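Local coordinates for protein rifin (Plasmodium falciparum, PDB 7JZK) that is a variant surface antigen of the malaria parasite whose V2 domain, the part in this structure, binds the LAIR1 ectodomain and probably targets the human receptor LAIR1, at residues R37-D42 with D110-A115; T63-I68 with G114-L119. All blocks are in the same frame, centred on the assembly; numbering follows the deposited sequence.

Contact 1: residues R37-D42 with D110-A115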
loop_
_atom_site.group_PDB
_atom_site.type_symbol
_atom_site.label_atom_id
_atom_site.label_comp_id
_atom_site.label_asym_id
_atom_site.label_seq_id
_atom_site.Cartn_x
_atom_site.Cartn_y
_atom_site.Cartn_z
ATOM N N ARG B 37 12.843 -3.528 -11.452
ATOM C CA ARG B 37 13.532 -2.250 -11.381
ATOM C C ARG B 37 12.593 -1.115 -10.990
ATOM O O ARG B 37 13.049 -0.114 -10.424
ATOM C CB ARG B 37 14.249 -2.000 -12.714
ATOM C CG ARG B 37 15.419 -3.006 -12.953
ATOM C CD ARG B 37 15.983 -2.980 -14.378
ATOM N NE ARG B 37 16.485 -1.667 -14.786
ATOM C CZ ARG B 37 16.454 -1.203 -16.037
ATOM N NH1 ARG B 37 16.943 0.006 -16.303
ATOM N NH2 ARG B 37 15.916 -1.930 -17.023
ATOM N N TYR B 38 11.293 -1.226 -11.289
ATOM C CA TYR B 38 10.396 -0.120 -10.969
ATOM C C TYR B 38 9.726 -0.289 -9.616
ATOM O O TYR B 38 9.531 0.695 -8.904
ATOM C CB TYR B 38 9.308 0.021 -12.037
ATOM C CG TYR B 38 8.519 1.307 -11.949
ATOM C CD1 TYR B 38 7.454 1.438 -11.067
ATOM C CD2 TYR B 38 8.846 2.391 -12.742
ATOM C CE1 TYR B 38 6.738 2.617 -10.976
ATOM C CE2 TYR B 38 8.143 3.565 -12.672
ATOM C CZ TYR B 38 7.089 3.679 -11.784
ATOM O OH TYR B 38 6.376 4.855 -11.710
ATOM N N PHE B 39 9.369 -1.514 -9.247
ATOM C CA PHE B 39 8.705 -1.780 -7.979
ATOM C C PHE B 39 9.631 -2.396 -6.940
ATOM O O PHE B 39 9.244 -2.480 -5.775
ATOM C CB PHE B 39 7.512 -2.713 -8.176
ATOM C CG PHE B 39 6.402 -2.114 -8.968
ATOM C CD1 PHE B 39 5.460 -1.301 -8.370
ATOM C CD2 PHE B 39 6.289 -2.382 -10.327
ATOM C CE1 PHE B 39 4.427 -0.744 -9.118
ATOM C CE2 PHE B 39 5.257 -1.837 -11.079
ATOM C CZ PHE B 39 4.327 -1.016 -10.474
ATOM N N HIS B 40 10.854 -2.770 -7.309
ATOM C CA HIS B 40 11.805 -3.302 -6.340
ATOM C C HIS B 40 11.210 -4.509 -5.642
ATOM O O HIS B 40 11.440 -4.752 -4.463
ATOM C CB HIS B 40 12.237 -2.205 -5.361
ATOM C CG HIS B 40 12.313 -0.856 -6.016
ATOM N ND1 HIS B 40 13.302 -0.528 -6.928
ATOM C CD2 HIS B 40 11.479 0.216 -5.958
ATOM C CE1 HIS B 40 13.097 0.705 -7.362
ATOM N NE2 HIS B 40 11.996 1.177 -6.796
ATOM N N ILE B 41 10.540 -5.315 -6.461
ATOM C CA ILE B 41 9.920 -6.576 -5.986
ATOM C C ILE B 41 10.516 -7.752 -6.771
ATOM O O ILE B 41 10.937 -7.542 -7.892
ATOM C CB ILE B 41 8.387 -6.465 -6.119
ATOM C CG1 ILE B 41 7.666 -7.118 -4.945
ATOM C CG2 ILE B 41 7.879 -6.968 -7.460
ATOM C CD1 ILE B 41 7.986 -6.487 -3.621
ATOM N N ASP B 42 10.626 -8.919 -6.145
ATOM C CA ASP B 42 11.171 -10.132 -6.796
ATOM C C ASP B 42 10.093 -11.209 -6.849
ATOM O O ASP B 42 10.271 -12.189 -7.577
ATOM C CB ASP B 42 12.353 -10.653 -5.996
ATOM C CG ASP B 42 13.508 -9.676 -5.972
ATOM O OD1 ASP B 42 14.293 -9.681 -6.936
ATOM O OD2 ASP B 42 13.601 -8.912 -4.998
ATOM N N ASP B 110 -5.437 2.354 -9.679
ATOM C CA ASP B 110 -5.378 3.125 -10.917
ATOM C C ASP B 110 -3.965 3.611 -11.221
ATOM O O ASP B 110 -3.496 3.497 -12.352
ATOM C CB ASP B 110 -6.389 4.281 -10.822
ATOM C CG ASP B 110 -7.821 3.755 -10.628
ATOM O OD1 ASP B 110 -8.075 2.595 -11.027
ATOM O OD2 ASP B 110 -8.671 4.427 -10.007
ATOM N N ALA B 111 -3.254 4.121 -10.227
ATOM C CA ALA B 111 -1.882 4.573 -10.458
ATOM C C ALA B 111 -0.985 3.390 -10.832
ATOM O O ALA B 111 -0.148 3.483 -11.730
ATOM C CB ALA B 111 -1.357 5.307 -9.211
ATOM N N ILE B 112 -1.196 2.243 -10.195
ATOM C CA ILE B 112 -0.418 1.069 -10.530
ATOM C C ILE B 112 -0.707 0.656 -11.962
ATOM O O ILE B 112 0.196 0.274 -12.695
ATOM C CB ILE B 112 -0.718 -0.067 -9.542
ATOM C CG1 ILE B 112 -0.280 0.357 -8.155
ATOM C CG2 ILE B 112 -0.023 -1.391 -9.990
ATOM C CD1 ILE B 112 -0.790 -0.539 -7.070
ATOM N N THR B 113 -1.976 0.716 -12.370
ATOM C CA THR B 113 -2.382 0.358 -13.724
ATOM C C THR B 113 -1.682 1.249 -14.733
ATOM O O THR B 113 -1.094 0.763 -15.696
ATOM C CB THR B 113 -3.915 0.467 -13.841
ATOM O OG1 THR B 113 -4.534 -0.502 -12.975
ATOM C CG2 THR B 113 -4.409 0.271 -15.273
ATOM N N GLY B 114 -1.666 2.552 -14.493
ATOM C CA GLY B 114 -0.956 3.425 -15.411
ATOM C C GLY B 114 0.529 3.115 -15.464
ATOM O O GLY B 114 1.135 3.100 -16.544
ATOM N N ALA B 115 1.123 2.810 -14.307
ATOM C CA ALA B 115 2.547 2.498 -14.288
ATOM C C ALA B 115 2.834 1.225 -15.078
ATOM O O ALA B 115 3.722 1.195 -15.941
ATOM C CB ALA B 115 3.032 2.363 -12.845
#

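Contact 2: residues T63-I68 with G114-L119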
loop_
_atom_site.group_PDB
_atom_site.type_symbol
_atom_site.label_atom_id
_atom_site.label_comp_id
_atom_site.label_asym_id
_atom_site.label_seq_id
_atom_site.Cartn_x
_atom_site.Cartn_y
_atom_site.Cartn_z
ATOM N N THR B 63 -4.131 -8.120 -15.011
ATOM C CA THR B 63 -3.841 -9.133 -14.005
ATOM C C THR B 63 -2.641 -8.736 -13.158
ATOM O O THR B 63 -2.669 -8.839 -11.924
ATOM C CB THR B 63 -3.600 -10.472 -14.697
ATOM O OG1 THR B 63 -4.782 -10.842 -15.418
ATOM C CG2 THR B 63 -3.211 -11.571 -13.692
ATOM N N ILE B 64 -1.588 -8.249 -13.803
ATOM C CA ILE B 64 -0.406 -7.866 -13.055
ATOM C C ILE B 64 -0.701 -6.682 -12.148
ATOM O O ILE B 64 -0.271 -6.654 -10.992
ATOM C CB ILE B 64 0.749 -7.577 -14.016
ATOM C CG1 ILE B 64 1.877 -6.901 -13.270
ATOM C CG2 ILE B 64 0.299 -6.673 -15.096
ATOM C CD1 ILE B 64 2.980 -6.548 -14.174
ATOM N N ALA B 65 -1.433 -5.685 -12.653
ATOM C CA ALA B 65 -1.731 -4.520 -11.834
ATOM C C ALA B 65 -2.573 -4.911 -10.628
ATOM O O ALA B 65 -2.332 -4.442 -9.513
ATOM C CB ALA B 65 -2.424 -3.451 -12.678
ATOM N N SER B 66 -3.525 -5.822 -10.814
ATOM C CA SER B 66 -4.329 -6.231 -9.675
ATOM C C SER B 66 -3.489 -7.000 -8.662
ATOM O O SER B 66 -3.641 -6.808 -7.454
ATOM C CB SER B 66 -5.535 -7.047 -10.160
ATOM O OG SER B 66 -6.063 -7.916 -9.166
ATOM N N ALA B 67 -2.574 -7.849 -9.125
ATOM C CA ALA B 67 -1.722 -8.591 -8.194
ATOM C C ALA B 67 -0.765 -7.664 -7.447
ATOM O O ALA B 67 -0.516 -7.849 -6.247
ATOM C CB ALA B 67 -0.937 -9.672 -8.951
ATOM N N ILE B 68 -0.221 -6.663 -8.138
ATOM C CA ILE B 68 0.684 -5.730 -7.490
ATOM C C ILE B 68 -0.080 -4.889 -6.474
ATOM O O ILE B 68 0.404 -4.658 -5.366
ATOM C CB ILE B 68 1.412 -4.876 -8.545
ATOM C CG1 ILE B 68 2.445 -5.727 -9.322
ATOM C CG2 ILE B 68 2.078 -3.660 -7.882
ATOM C CD1 ILE B 68 3.131 -5.002 -10.472
ATOM N N GLY B 114 -1.666 2.552 -14.493
ATOM C CA GLY B 114 -0.956 3.425 -15.411
ATOM C C GLY B 114 0.529 3.115 -15.464
ATOM O O GLY B 114 1.135 3.100 -16.544
ATOM N N ALA B 115 1.123 2.810 -14.307
ATOM C CA ALA B 115 2.547 2.498 -14.288
ATOM C C ALA B 115 2.834 1.225 -15.078
ATOM O O ALA B 115 3.722 1.195 -15.941
ATOM C CB ALA B 115 3.032 2.363 -12.845
ATOM N N VAL B 116 2.046 0.179 -14.837
ATOM C CA VAL B 116 2.251 -1.086 -15.523
ATOM C C VAL B 116 2.051 -0.909 -17.011
ATOM O O VAL B 116 2.761 -1.516 -17.824
ATOM C CB VAL B 116 1.285 -2.129 -14.945
ATOM C CG1 VAL B 116 1.170 -3.317 -15.866
ATOM C CG2 VAL B 116 1.737 -2.542 -13.577
ATOM N N THR B 117 1.134 -0.020 -17.395
ATOM C CA THR B 117 0.927 0.246 -18.808
ATOM C C THR B 117 2.203 0.788 -19.422
ATOM O O THR B 117 2.689 0.276 -20.442
ATOM C CB THR B 117 -0.222 1.237 -18.998
ATOM O OG1 THR B 117 -1.463 0.644 -18.576
ATOM C CG2 THR B 117 -0.313 1.658 -20.462
ATOM N N GLN B 118 2.808 1.779 -18.767
ATOM C CA GLN B 118 4.055 2.297 -19.314
ATOM C C GLN B 118 5.130 1.217 -19.369
ATOM O O GLN B 118 5.861 1.108 -20.361
ATOM C CB GLN B 118 4.546 3.472 -18.483
ATOM C CG GLN B 118 3.495 4.511 -18.169
ATOM C CD GLN B 118 3.660 5.729 -19.029
ATOM O OE1 GLN B 118 3.906 5.614 -20.233
ATOM N NE2 GLN B 118 3.554 6.909 -18.421
ATOM N N LEU B 119 5.215 0.380 -18.334
ATOM C CA LEU B 119 6.299 -0.599 -18.298
ATOM C C LEU B 119 6.163 -1.652 -19.397
ATOM O O LEU B 119 7.158 -2.036 -20.021
ATOM C CB LEU B 119 6.396 -1.240 -16.909
ATOM C CG LEU B 119 7.139 -0.499 -15.782
ATOM C CD1 LEU B 119 8.583 -0.335 -16.152
ATOM C CD2 LEU B 119 6.585 0.866 -15.463
#

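Contact 1: residues R37-D42 with D110-A115
Ile112 and Ala115, one turn apart on helix 108-126, meet Phe39 and Tyr38 at the C-terminal end of helix 13-39, a helix-to-helix contact in the largely helical V2 domain of the rifin. The evidence for apolar packing is direct: no hydrogen bond links the two segments, three of the four touching residues are buried, and 131 Å² is buried between the segments, both sides summed. Along 110-115, Ile112 comes first; its branch methyl CG2 lies 4.4 Å from CZ of Phe39. Phe39 also touches Ile68 of helix 61-75, which places a third helix against the pair. Ala115 follows, held in its helix by the hydrogen bond from its N to Ala111 O, with CB directed at the opposing segment. That single methyl serves two rings, lying 4.3 Å from Phe39 CZ and approaching both rings obliquely. The rings are themselves in contact, since CD1 of Tyr38 sits 3.9 Å above the plane of the Phe39 ring, over its centre. Tyr38 also packs on Val91 and Thr94 of helix 86-94. A chi1 of -168° turns the Tyr38 ring away from the backbone N and beside the carbonyl carbon, and CE1 comes to 4.2 Å from Ala115 CB.

Contact 2: residues T63-I68 with G114-L119
Segments 63-68 of helix 61-75 and 114-119 of helix 108-126 run in broadly opposed directions, their axes 9.6 Å apart at closest approach and inclined at 134°, with Ala65 CA and Val116 CA 6.4 Å apart. Val116 carries all the contacts made by its segment: its isopropyl group is directed at the other helix and meets Ile64, Ala65 and Ile68. The two methyls divide this work. CG1, anti to the backbone N (chi1 164°), meets Ile64 tip to tip, 3.6 Å from the branch methyl CG2 and 4.1 Å from the chain end CD1. CG2 faces the following part of helix 61-75, 4.4 Å from Ala65 CB and 4.2 Å from Ile68 CD1. The approach to Ile68 is slanting, the two side chains passing at an angle. Val61 touches Val116 from the preceding turn, while Ile64 also reaches Leu35 of helix 13-39, so the contact lies where three helices of the V2 domain converge. All four touching residues are buried, and every contact across the two segments is between hydrocarbon groups. Cohesion here therefore comes from dispersion and the exclusion of water, while backbone hydrogen bonds such as Ile68 N to Ile64 O satisfy polar groups within each helix.

Overall arrangement
Contacts 1 and 2 use overlapping parts of helix 108-126, with Gly114 and Ala115 in common; their centres are about 6 Å apart, and each is about 5 Å from the centre of the chain. Ala115 faces helix 13-39, whereas neighbouring Val116 faces helix 61-75. Direct packing joins the two contacts: Ile112 CG2 is 3.7 Å from Ile68 CG2, and Tyr38 CD2 is 3.9 Å from Leu119 CD2. They are thus adjoining parts of one packed interior in which helices 13-39, 61-75 and 108-126 meet. Neither is touched by the other protein chain of the assembly, so neither makes direct contact with LAIR1. The side chain of Ile64 lies about 8 Å from an N-acetylglucosamine of the attached glycan.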